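Local coordinates for protein beta-galactosidase (Bacillus circulans subsp. alkalophilus, PDB 3TTY) that hydrolyses terminal beta-D-galactose residues from beta-galactosides, working as a trimeric glycoside hydrolase with a TIM-barrel domain that probably houses the active site, at residues E26-M29 with R30-L34; S320-P324 with G325-L329; T370-F373 with R374-E378; A377-G380 with K381-Q384. One frame throughout, in Å; residues are numbered along the deposited sequence.

Contact 1 of 4, residues E26-M29 with R30-L34; sequences EEDM and RMFNL
Four successive i to i+4 bonds run from the carbonyls of Glu26, Glu27, Asp28 and Met29 to the amides of Arg30, Met31, Phe32 and Asn33, keeping 26-34 an unbroken alpha-helix; Phe32 N lies 2.7 Å from Asp28 O. On one flank Arg30 reaches back by one turn to Glu27 in a salt bridge. The guanidinium comes side-on, with both NE and NH2 directed at OE2, and NH2 is 2.7 Å from Glu27 OE2 on its syn lone pair. Bends at chi2 of Glu27 (-53°) and chi3 of Arg30 (70°) lay the two chains alongside each other with their flat ends 30° apart. NH1 of Arg30 is taken by Glu368. On the buried flank, CB of Asp28 sits over the face of the Phe32 ring in a CH-pi contact, 4.1 Å from its centroid, while Met29 CE touches Phe32 CD2 at 3.9 Å. The Asp28 carboxylate is gripped by Arg348 and Tyr15, and Tyr15 also meets the Phe32 ring edge-to-face. Helix 22-35 thus links barrel strands 10-14 and 39-42 as the helix of a beta-alpha-beta unit, with Met29 resting on helix 60-71 and Met31 on helix 371-386.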
loop_
_atom_site.group_PDB
_atom_site.type_symbol
_atom_site.label_atom_id
_atom_site.label_comp_id
_atom_site.label_asym_id
_atom_site.label_seq_id
_atom_site.Cartn_x
_atom_site.Cartn_y
_atom_site.Cartn_z
ATOM N N GLU A 26 24.024 -15.408 -38.347
ATOM C CA GLU A 26 24.689 -14.799 -39.500
ATOM C C GLU A 26 24.302 -13.325 -39.652
ATOM O O GLU A 26 25.147 -12.476 -39.928
ATOM C CB GLU A 26 24.397 -15.567 -40.795
ATOM C CG GLU A 26 25.046 -16.941 -40.864
ATOM C CD GLU A 26 26.554 -16.890 -40.657
ATOM O OE1 GLU A 26 27.060 -17.605 -39.760
ATOM O OE2 GLU A 26 27.230 -16.136 -41.392
ATOM N N GLU A 27 23.025 -13.016 -39.459
ATOM C CA GLU A 27 22.590 -11.625 -39.467
ATOM C C GLU A 27 23.200 -10.836 -38.303
ATOM O O GLU A 27 23.557 -9.674 -38.468
ATOM C CB GLU A 27 21.064 -11.525 -39.451
ATOM C CG GLU A 27 20.428 -11.725 -40.812
ATOM C CD GLU A 27 21.036 -10.808 -41.863
ATOM O OE1 GLU A 27 21.800 -11.316 -42.713
ATOM O OE2 GLU A 27 20.759 -9.588 -41.834
ATOM N N ASP A 28 23.320 -11.456 -37.132
ATOM C CA ASP A 28 23.949 -10.780 -35.995
ATOM C C ASP A 28 25.367 -10.340 -36.345
ATOM O O ASP A 28 25.707 -9.176 -36.177
ATOM C CB ASP A 28 23.991 -11.668 -34.739
ATOM C CG ASP A 28 22.616 -12.077 -34.254
ATOM O OD1 ASP A 28 21.635 -11.341 -34.491
ATOM O OD2 ASP A 28 22.525 -13.145 -33.621
ATOM N N MET A 29 26.194 -11.275 -36.818
ATOM C CA MET A 29 27.583 -10.964 -37.162
ATOM C C MET A 29 27.634 -9.817 -38.160
ATOM O O MET A 29 28.430 -8.887 -38.007
ATOM C CB MET A 29 28.315 -12.179 -37.756
ATOM C CG MET A 29 28.463 -13.389 -36.834
ATOM S SD MET A 29 29.100 -12.982 -35.185
ATOM C CE MET A 29 27.571 -13.022 -34.247
ATOM N N ARG A 30 26.786 -9.896 -39.188
ATOM C CA ARG A 30 26.765 -8.883 -40.232
ATOM C C ARG A 30 26.450 -7.512 -39.628
ATOM O O ARG A 30 27.153 -6.542 -39.887
ATOM C CB ARG A 30 25.767 -9.240 -41.350
ATOM C CG ARG A 30 25.717 -8.208 -42.481
ATOM C CD ARG A 30 24.642 -8.510 -43.545
ATOM N NE ARG A 30 23.293 -8.305 -43.017
ATOM C CZ ARG A 30 22.716 -7.114 -42.884
ATOM N NH1 ARG A 30 23.366 -6.011 -43.239
ATOM N NH2 ARG A 30 21.494 -7.024 -42.385
ATOM N N MET A 31 25.401 -7.447 -38.815
ATOM C CA MET A 31 25.012 -6.183 -38.179
ATOM C C MET A 31 26.007 -5.702 -37.104
ATOM O O MET A 31 26.236 -4.497 -36.968
ATOM C CB MET A 31 23.565 -6.241 -37.660
ATOM C CG MET A 31 22.519 -6.137 -38.795
ATOM S SD MET A 31 20.757 -6.251 -38.379
ATOM C CE MET A 31 20.505 -8.018 -38.413
ATOM N N PHE A 32 26.611 -6.636 -36.365
ATOM C CA PHE A 32 27.620 -6.271 -35.362
ATOM C C PHE A 32 28.801 -5.576 -36.049
ATOM O O PHE A 32 29.349 -4.608 -35.530
ATOM C CB PHE A 32 28.101 -7.486 -34.540
ATOM C CG PHE A 32 27.029 -8.099 -33.643
ATOM C CD1 PHE A 32 25.814 -7.462 -33.445
ATOM C CD2 PHE A 32 27.250 -9.316 -33.006
ATOM C CE1 PHE A 32 24.832 -8.028 -32.632
ATOM C CE2 PHE A 32 26.276 -9.887 -32.191
ATOM C CZ PHE A 32 25.066 -9.240 -32.001
ATOM N N ASN A 33 29.189 -6.066 -37.222
ATOM C CA ASN A 33 30.268 -5.425 -37.964
ATOM C C ASN A 33 29.881 -4.031 -38.458
ATOM O O ASN A 33 30.670 -3.101 -38.360
ATOM C CB ASN A 33 30.756 -6.320 -39.112
ATOM C CG ASN A 33 31.521 -7.547 -38.608
ATOM O OD1 ASN A 33 32.391 -7.440 -37.732
ATOM N ND2 ASN A 33 31.186 -8.720 -39.148
ATOM N N LEU A 34 28.658 -3.889 -38.966
ATOM C CA LEU A 34 28.137 -2.580 -39.340
ATOM C C LEU A 34 28.185 -1.590 -38.183
ATOM O O LEU A 34 28.462 -0.409 -38.382
ATOM C CB LEU A 34 26.698 -2.688 -39.833
ATOM C CG LEU A 34 26.494 -3.404 -41.166
ATOM C CD1 LEU A 34 25.028 -3.326 -41.585
ATOM C CD2 LEU A 34 27.396 -2.793 -42.230
#

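Contact 2 of 4, residues S320-P324 with G325-L329; sequences SAKRP and GVMRL
Val326 packs back against the loop just before its helix: its amide donates to Arg323 O over 2.9 Å, closing a type II beta turn through Pro324 and Gly325. This is the compact part of the contact. Val326 CB stands 3.2 Å from Arg323 O, and the two valine methyls divide the neighbours between them, CG1 facing Lys322 CB and CG2 lying 4.1 Å from Arg323 CB. Gly325, the N-cap residue, has a positive phi of 85°, the conformation glycine favours at the third position of such a turn. The Lys322 side is looser and bridged by water. The extended Lys322 chain passes obliquely over the first helical turn, with Lys322 CD 3.9 Å from Met327 CA, and one water joins its ammonium to the helix by accepting from Lys322 NZ and donating to Met327 O. Lys322 NZ also bonds to Thr309 O. Arg323 turns outward instead, bending at chi2 (-74°) to fold back on its own loop, where NE and NH2 both reach Ala321 O from one face of the peptide plane; NH2 lies 2.9 Å from Ala321 O. NH2 is shared with Asp518 of the second subunit, and NH1 pairs with Asp564 of that subunit. A type II proline-glycine turn thus leads into helix 326-336 of the TIM barrel, on the path from strand 303-307 to strand 339-344.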
loop_
_atom_site.group_PDB
_atom_site.type_symbol
_atom_site.label_atom_id
_atom_site.label_comp_id
_atom_site.label_asym_id
_atom_site.label_seq_id
_atom_site.Cartn_x
_atom_site.Cartn_y
_atom_site.Cartn_z
ATOM N N SER A 320 10.010 5.115 -21.592
ATOM C CA SER A 320 10.263 6.248 -22.466
ATOM C C SER A 320 11.524 6.015 -23.296
ATOM O O SER A 320 12.511 5.447 -22.820
ATOM C CB SER A 320 10.362 7.539 -21.640
ATOM O OG SER A 320 11.343 7.401 -20.618
ATOM N N ALA A 321 11.477 6.429 -24.553
ATOM C CA ALA A 321 12.619 6.262 -25.446
ATOM C C ALA A 321 13.708 7.257 -25.053
ATOM O O ALA A 321 13.404 8.337 -24.539
ATOM C CB ALA A 321 12.185 6.484 -26.891
ATOM N N LYS A 322 14.969 6.878 -25.246
ATOM C CA LYS A 322 16.069 7.836 -25.187
ATOM C C LYS A 322 15.968 8.695 -26.440
ATOM O O LYS A 322 16.009 8.163 -27.549
ATOM C CB LYS A 322 17.428 7.112 -25.173
ATOM C CG LYS A 322 17.733 6.362 -23.883
ATOM C CD LYS A 322 19.080 5.618 -23.900
ATOM C CE LYS A 322 19.412 5.051 -22.508
ATOM N NZ LYS A 322 20.709 4.294 -22.401
ATOM N N ARG A 323 15.829 10.009 -26.276
ATOM C CA ARG A 323 15.722 10.899 -27.427
ATOM C C ARG A 323 17.012 10.850 -28.242
ATOM O O ARG A 323 18.058 10.426 -27.748
ATOM C CB ARG A 323 15.439 12.358 -27.010
ATOM C CG ARG A 323 14.402 12.585 -25.925
ATOM C CD ARG A 323 12.958 12.386 -26.336
ATOM N NE ARG A 323 12.473 11.105 -25.846
ATOM C CZ ARG A 323 11.198 10.795 -25.618
ATOM N NH1 ARG A 323 10.238 11.678 -25.822
ATOM N NH2 ARG A 323 10.887 9.582 -25.173
ATOM N N PRO A 324 16.945 11.295 -29.506
ATOM C CA PRO A 324 18.108 11.271 -30.396
ATOM C C PRO A 324 19.372 11.815 -29.733
ATOM O O PRO A 324 19.340 12.912 -29.190
ATOM C CB PRO A 324 17.675 12.191 -31.545
ATOM C CG PRO A 324 16.204 12.016 -31.609
ATOM C CD PRO A 324 15.739 11.801 -30.188
ATOM N N GLY A 325 20.463 11.054 -29.794
ATOM C CA GLY A 325 21.731 11.480 -29.234
ATOM C C GLY A 325 21.897 11.183 -27.744
ATOM O O GLY A 325 23.007 11.254 -27.213
ATOM N N VAL A 326 20.804 10.843 -27.063
ATOM C CA VAL A 326 20.875 10.662 -25.618
ATOM C C VAL A 326 21.627 9.391 -25.252
ATOM O O VAL A 326 22.410 9.383 -24.308
ATOM C CB VAL A 326 19.491 10.729 -24.950
ATOM C CG1 VAL A 326 19.554 10.230 -23.510
ATOM C CG2 VAL A 326 18.977 12.157 -24.993
ATOM N N MET A 327 21.405 8.330 -26.011
ATOM C CA MET A 327 22.144 7.091 -25.797
ATOM C C MET A 327 23.644 7.376 -25.847
ATOM O O MET A 327 24.419 6.876 -25.020
ATOM C CB MET A 327 21.735 6.038 -26.839
ATOM C CG MET A 327 22.351 4.648 -26.650
ATOM S SD MET A 327 24.095 4.559 -27.119
ATOM C CE MET A 327 23.967 4.952 -28.867
ATOM N N ARG A 328 24.048 8.208 -26.803
ATOM C CA ARG A 328 25.454 8.591 -26.956
ATOM C C ARG A 328 25.938 9.466 -25.792
ATOM O O ARG A 328 27.019 9.246 -25.249
ATOM C CB ARG A 328 25.649 9.322 -28.279
ATOM C CG ARG A 328 27.058 9.788 -28.562
ATOM C CD ARG A 328 27.087 10.310 -29.984
ATOM N NE ARG A 328 28.367 10.882 -30.382
ATOM C CZ ARG A 328 28.690 12.162 -30.222
ATOM N NH1 ARG A 328 27.834 12.998 -29.652
ATOM N NH2 ARG A 328 29.872 12.607 -30.626
ATOM N N LEU A 329 25.128 10.458 -25.426
ATOM C CA LEU A 329 25.398 11.326 -24.278
ATOM C C LEU A 329 25.727 10.506 -23.031
ATOM O O LEU A 329 26.766 10.692 -22.406
ATOM C CB LEU A 329 24.170 12.186 -23.976
ATOM C CG LEU A 329 24.308 13.658 -23.584
ATOM C CD1 LEU A 329 23.137 14.060 -22.705
ATOM C CD2 LEU A 329 25.624 13.981 -22.897
HETATM O O HOH W 1 23.287 5.275 -23.091
HETATM O O HOH W 2 19.215 7.805 -28.215
#

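Contact 3 of 4, residues T370-F373 with R374-E378; sequences TRVF and RECAE
Arg371 and Glu375, one turn apart, form a salt bridge in which one carboxylate oxygen, OE2, accepts both bonds: Arg371 NE lies 2.9 Å from Glu375 OE2, and NH2 adds a weak bond to the same atom. OE2 sits 25° out of the guanidinium plane, and the two flat groups are turned 60° from each other. A bend at chi3 of Arg371 (127°) turns the guanidinium toward Glu375. Arg374 runs extended toward the N-terminal end of the helix, where its guanidinium lies with one face over the Thr370 backbone, Thr370 N being 3.6 Å from the plane. On the buried side Phe373 CE2 touches Ala377 CB at 4.2 Å, and Val372 CG1 meets Cys376 SG at 4.3 Å. All of this decorates the first turns of helix 371-386, which follows the eighth strand of the TIM barrel and opens at Thr370 as N-cap. Backbone bonds hold the pairs in step, among them Ala377 N to Phe373 O at 2.8 Å. Farther out, Glu375 OE1 accepts from Gly325 N, and Arg371 NH2 meets Lys322 O in a probable but doubtfully short hydrogen bond. Glu515 of the second subunit hydrogen-bonds Thr370 OG1 and Arg371 N; Glu516 of that subunit forms a salt bridge with Arg371 NH1.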
loop_
_atom_site.group_PDB
_atom_site.type_symbol
_atom_site.label_atom_id
_atom_site.label_comp_id
_atom_site.label_asym_id
_atom_site.label_seq_id
_atom_site.Cartn_x
_atom_site.Cartn_y
_atom_site.Cartn_z
ATOM N N THR A 370 17.088 1.499 -38.708
ATOM C CA THR A 370 16.300 1.944 -37.584
ATOM C C THR A 370 17.036 3.063 -36.856
ATOM O O THR A 370 18.264 3.156 -36.904
ATOM C CB THR A 370 16.030 0.774 -36.634
ATOM O OG1 THR A 370 14.774 0.971 -35.985
ATOM C CG2 THR A 370 17.121 0.658 -35.608
ATOM N N ARG A 371 16.275 3.935 -36.208
ATOM C CA ARG A 371 16.845 5.043 -35.459
ATOM C C ARG A 371 17.843 4.526 -34.403
ATOM O O ARG A 371 19.001 4.954 -34.355
ATOM C CB ARG A 371 15.706 5.817 -34.802
ATOM C CG ARG A 371 16.056 7.175 -34.285
ATOM C CD ARG A 371 15.080 7.543 -33.183
ATOM N NE ARG A 371 15.868 7.906 -32.032
ATOM C CZ ARG A 371 15.633 7.534 -30.784
ATOM N NH1 ARG A 371 14.576 6.797 -30.465
ATOM N NH2 ARG A 371 16.472 7.943 -29.851
ATOM N N VAL A 372 17.389 3.585 -33.580
ATOM C CA VAL A 372 18.232 2.991 -32.551
ATOM C C VAL A 372 19.520 2.383 -33.108
ATOM O O VAL A 372 20.605 2.610 -32.565
ATOM C CB VAL A 372 17.470 1.920 -31.723
ATOM C CG1 VAL A 372 18.447 1.112 -30.885
ATOM C CG2 VAL A 372 16.431 2.585 -30.835
ATOM N N PHE A 373 19.412 1.615 -34.191
ATOM C CA PHE A 373 20.598 0.974 -34.741
ATOM C C PHE A 373 21.612 1.998 -35.238
ATOM O O PHE A 373 22.812 1.857 -34.991
ATOM C CB PHE A 373 20.263 -0.019 -35.848
ATOM C CG PHE A 373 21.442 -0.824 -36.289
ATOM C CD1 PHE A 373 21.625 -2.121 -35.833
ATOM C CD2 PHE A 373 22.402 -0.268 -37.124
ATOM C CE1 PHE A 373 22.729 -2.860 -36.223
ATOM C CE2 PHE A 373 23.508 -1.003 -37.519
ATOM C CZ PHE A 373 23.670 -2.300 -37.065
ATOM N N ARG A 374 21.132 3.028 -35.931
ATOM C CA ARG A 374 22.019 4.040 -36.488
ATOM C C ARG A 374 22.788 4.773 -35.404
ATOM O O ARG A 374 23.976 5.067 -35.568
ATOM C CB ARG A 374 21.230 5.038 -37.338
ATOM C CG ARG A 374 20.542 4.390 -38.531
ATOM C CD ARG A 374 19.701 5.399 -39.280
ATOM N NE ARG A 374 18.866 4.747 -40.281
ATOM C CZ ARG A 374 17.540 4.740 -40.248
ATOM N NH1 ARG A 374 16.902 5.371 -39.269
ATOM N NH2 ARG A 374 16.855 4.122 -41.203
ATOM N N GLU A 375 22.112 5.068 -34.295
ATOM C CA GLU A 375 22.755 5.749 -33.176
ATOM C C GLU A 375 23.804 4.843 -32.542
ATOM O O GLU A 375 24.869 5.302 -32.133
ATOM C CB GLU A 375 21.727 6.234 -32.158
ATOM C CG GLU A 375 20.762 7.285 -32.726
ATOM C CD GLU A 375 19.936 7.982 -31.663
ATOM O OE1 GLU A 375 20.449 8.196 -30.533
ATOM O OE2 GLU A 375 18.768 8.325 -31.961
ATOM N N CYS A 376 23.519 3.550 -32.487
ATOM C CA CYS A 376 24.506 2.598 -32.014
ATOM C C CYS A 376 25.703 2.547 -32.968
ATOM O O CYS A 376 26.856 2.506 -32.523
ATOM C CB CYS A 376 23.890 1.204 -31.836
ATOM S SG CYS A 376 22.707 1.105 -30.449
ATOM N N ALA A 377 25.425 2.557 -34.272
ATOM C CA ALA A 377 26.477 2.428 -35.276
ATOM C C ALA A 377 27.405 3.622 -35.195
ATOM O O ALA A 377 28.623 3.475 -35.214
ATOM C CB ALA A 377 25.883 2.307 -36.682
ATOM N N GLU A 378 26.811 4.801 -35.077
ATOM C CA GLU A 378 27.558 6.047 -35.012
ATOM C C GLU A 378 28.536 6.033 -33.838
ATOM O O GLU A 378 29.704 6.378 -33.996
ATOM C CB GLU A 378 26.595 7.238 -34.899
ATOM C CG GLU A 378 27.282 8.591 -34.753
ATOM C CD GLU A 378 26.347 9.708 -34.254
ATOM O OE1 GLU A 378 26.647 10.896 -34.526
ATOM O OE2 GLU A 378 25.332 9.410 -33.580
#

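Contact 4 of 4, residues A377-G380 with K381-Q384; sequences AELG and KELQ
Chi1 of Leu379 (-152°) points CG away from the backbone N, on the carbonyl side, and with chi1 of Leu383 at -92° the two leucines bring their methyl ends together one turn apart on the buried side of the helix. The Leu383 torsions are unusual: chi2 of only 10° makes CD1 nearly eclipse CA about the CB-CG bond, so the placement of both its methyls is doubtful. The chains cross at an angle, and CD2 of Leu379 lies 3.2 Å from CD2 of Leu383, closer than normal van der Waals contact; that value is doubtful as a measure of real packing. The other methyl of Leu383, CD1, is modelled 3.7 Å from the same Leu379 CD2, with the same reservation. Behind them the backbone is regular: Leu383 N donates to Leu379 O at 2.9 Å, and three similar bonds join Lys381 to Ala377, Glu382 to Glu378 and Gln384 to Gly380. On another flank, the acidic ends of Glu378 and Glu382 come near each other, with OE1 of Glu378 4.4 Å from OE2 of Glu382. Any mutual repulsion is probably eased by Arg328, which forms a salt bridge with Glu382 OE2, while Tyr332 OH is hydrogen-bonded to Glu382 OE1. Lys381 stretches outward, its CB passing 3.4 Å from Glu378 O. The leucines fill the seam between this second half of helix 371-386 and its surroundings: Leu379 rests on Met327, Ser331 and Tyr332 of helix 326-336, and both leucines reach Tyr11 on strand 10-14, the first strand of the barrel.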
loop_
_atom_site.group_PDB
_atom_site.type_symbol
_atom_site.label_atom_id
_atom_site.label_comp_id
_atom_site.label_asym_id
_atom_site.label_seq_id
_atom_site.Cartn_x
_atom_site.Cartn_y
_atom_site.Cartn_z
ATOM N N ALA A 377 25.425 2.557 -34.272
ATOM C CA ALA A 377 26.477 2.428 -35.276
ATOM C C ALA A 377 27.405 3.622 -35.195
ATOM O O ALA A 377 28.623 3.475 -35.214
ATOM C CB ALA A 377 25.883 2.307 -36.682
ATOM N N GLU A 378 26.811 4.801 -35.077
ATOM C CA GLU A 378 27.558 6.047 -35.012
ATOM C C GLU A 378 28.536 6.033 -33.838
ATOM O O GLU A 378 29.704 6.378 -33.996
ATOM C CB GLU A 378 26.595 7.238 -34.899
ATOM C CG GLU A 378 27.282 8.591 -34.753
ATOM C CD GLU A 378 26.347 9.708 -34.254
ATOM O OE1 GLU A 378 26.647 10.896 -34.526
ATOM O OE2 GLU A 378 25.332 9.410 -33.580
ATOM N N LEU A 379 28.052 5.641 -32.662
ATOM C CA LEU A 379 28.886 5.574 -31.466
ATOM C C LEU A 379 29.960 4.523 -31.678
ATOM O O LEU A 379 31.132 4.747 -31.375
ATOM C CB LEU A 379 28.041 5.181 -30.260
ATOM C CG LEU A 379 28.415 5.623 -28.849
ATOM C CD1 LEU A 379 27.838 4.606 -27.863
ATOM C CD2 LEU A 379 29.907 5.795 -28.647
ATOM N N GLY A 380 29.552 3.368 -32.194
ATOM C CA GLY A 380 30.492 2.312 -32.525
ATOM C C GLY A 380 31.664 2.841 -33.337
ATOM O O GLY A 380 32.824 2.500 -33.072
ATOM N N LYS A 381 31.368 3.681 -34.326
ATOM C CA LYS A 381 32.418 4.258 -35.163
ATOM C C LYS A 381 33.392 5.163 -34.384
ATOM O O LYS A 381 34.608 5.016 -34.503
ATOM C CB LYS A 381 31.813 5.008 -36.356
ATOM C CG LYS A 381 32.825 5.450 -37.421
ATOM C CD LYS A 381 32.106 5.803 -38.727
ATOM C CE LYS A 381 33.064 6.283 -39.811
ATOM N NZ LYS A 381 32.343 6.543 -41.099
ATOM N N GLU A 382 32.857 6.096 -33.605
ATOM C CA GLU A 382 33.692 6.957 -32.760
ATOM C C GLU A 382 34.591 6.140 -31.822
ATOM O O GLU A 382 35.783 6.411 -31.690
ATOM C CB GLU A 382 32.816 7.924 -31.953
ATOM C CG GLU A 382 32.025 8.894 -32.825
ATOM C CD GLU A 382 31.066 9.759 -32.037
ATOM O OE1 GLU A 382 30.805 9.445 -30.858
ATOM O OE2 GLU A 382 30.561 10.756 -32.604
ATOM N N LEU A 383 34.015 5.135 -31.174
ATOM C CA LEU A 383 34.792 4.297 -30.272
ATOM C C LEU A 383 35.965 3.648 -30.998
ATOM O O LEU A 383 37.056 3.545 -30.450
ATOM C CB LEU A 383 33.914 3.246 -29.605
ATOM C CG LEU A 383 33.316 3.667 -28.261
ATOM C CD1 LEU A 383 33.515 5.151 -27.967
ATOM C CD2 LEU A 383 31.857 3.287 -28.216
ATOM N N GLN A 384 35.744 3.212 -32.233
ATOM C CA GLN A 384 36.844 2.678 -33.033
ATOM C C GLN A 384 37.908 3.744 -33.271
ATOM O O GLN A 384 39.098 3.481 -33.127
ATOM C CB GLN A 384 36.333 2.121 -34.356
ATOM C CG GLN A 384 35.801 0.710 -34.236
ATOM C CD GLN A 384 35.008 0.300 -35.446
ATOM O OE1 GLN A 384 34.584 1.145 -36.229
ATOM N NE2 GLN A 384 34.790 -1.007 -35.608
#

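Overall arrangement
From the N terminus, contact 1 comes first, on the helix between the first two barrel strands. Contact 2 follows far along the chain, at the entry to helix 326-336, and contacts 3 and 4 share Ala377 and Glu378 as successive stretches of helix 371-386. Each is a local contact within one continuous stretch, so none closes a long loop; contacts 1, 2 and 3 run in series, and only 3 and 4 overlap. Helix 371-386, which carries contacts 3 and 4, also touches contacts 1 and 2: Phe373 of contact 3 meets Met31 and Leu34, and both 3 and 4 meet contact 2. Contacts 2 and 3 also face the second subunit, joining this barrel to a neighbouring subunit of the trimer.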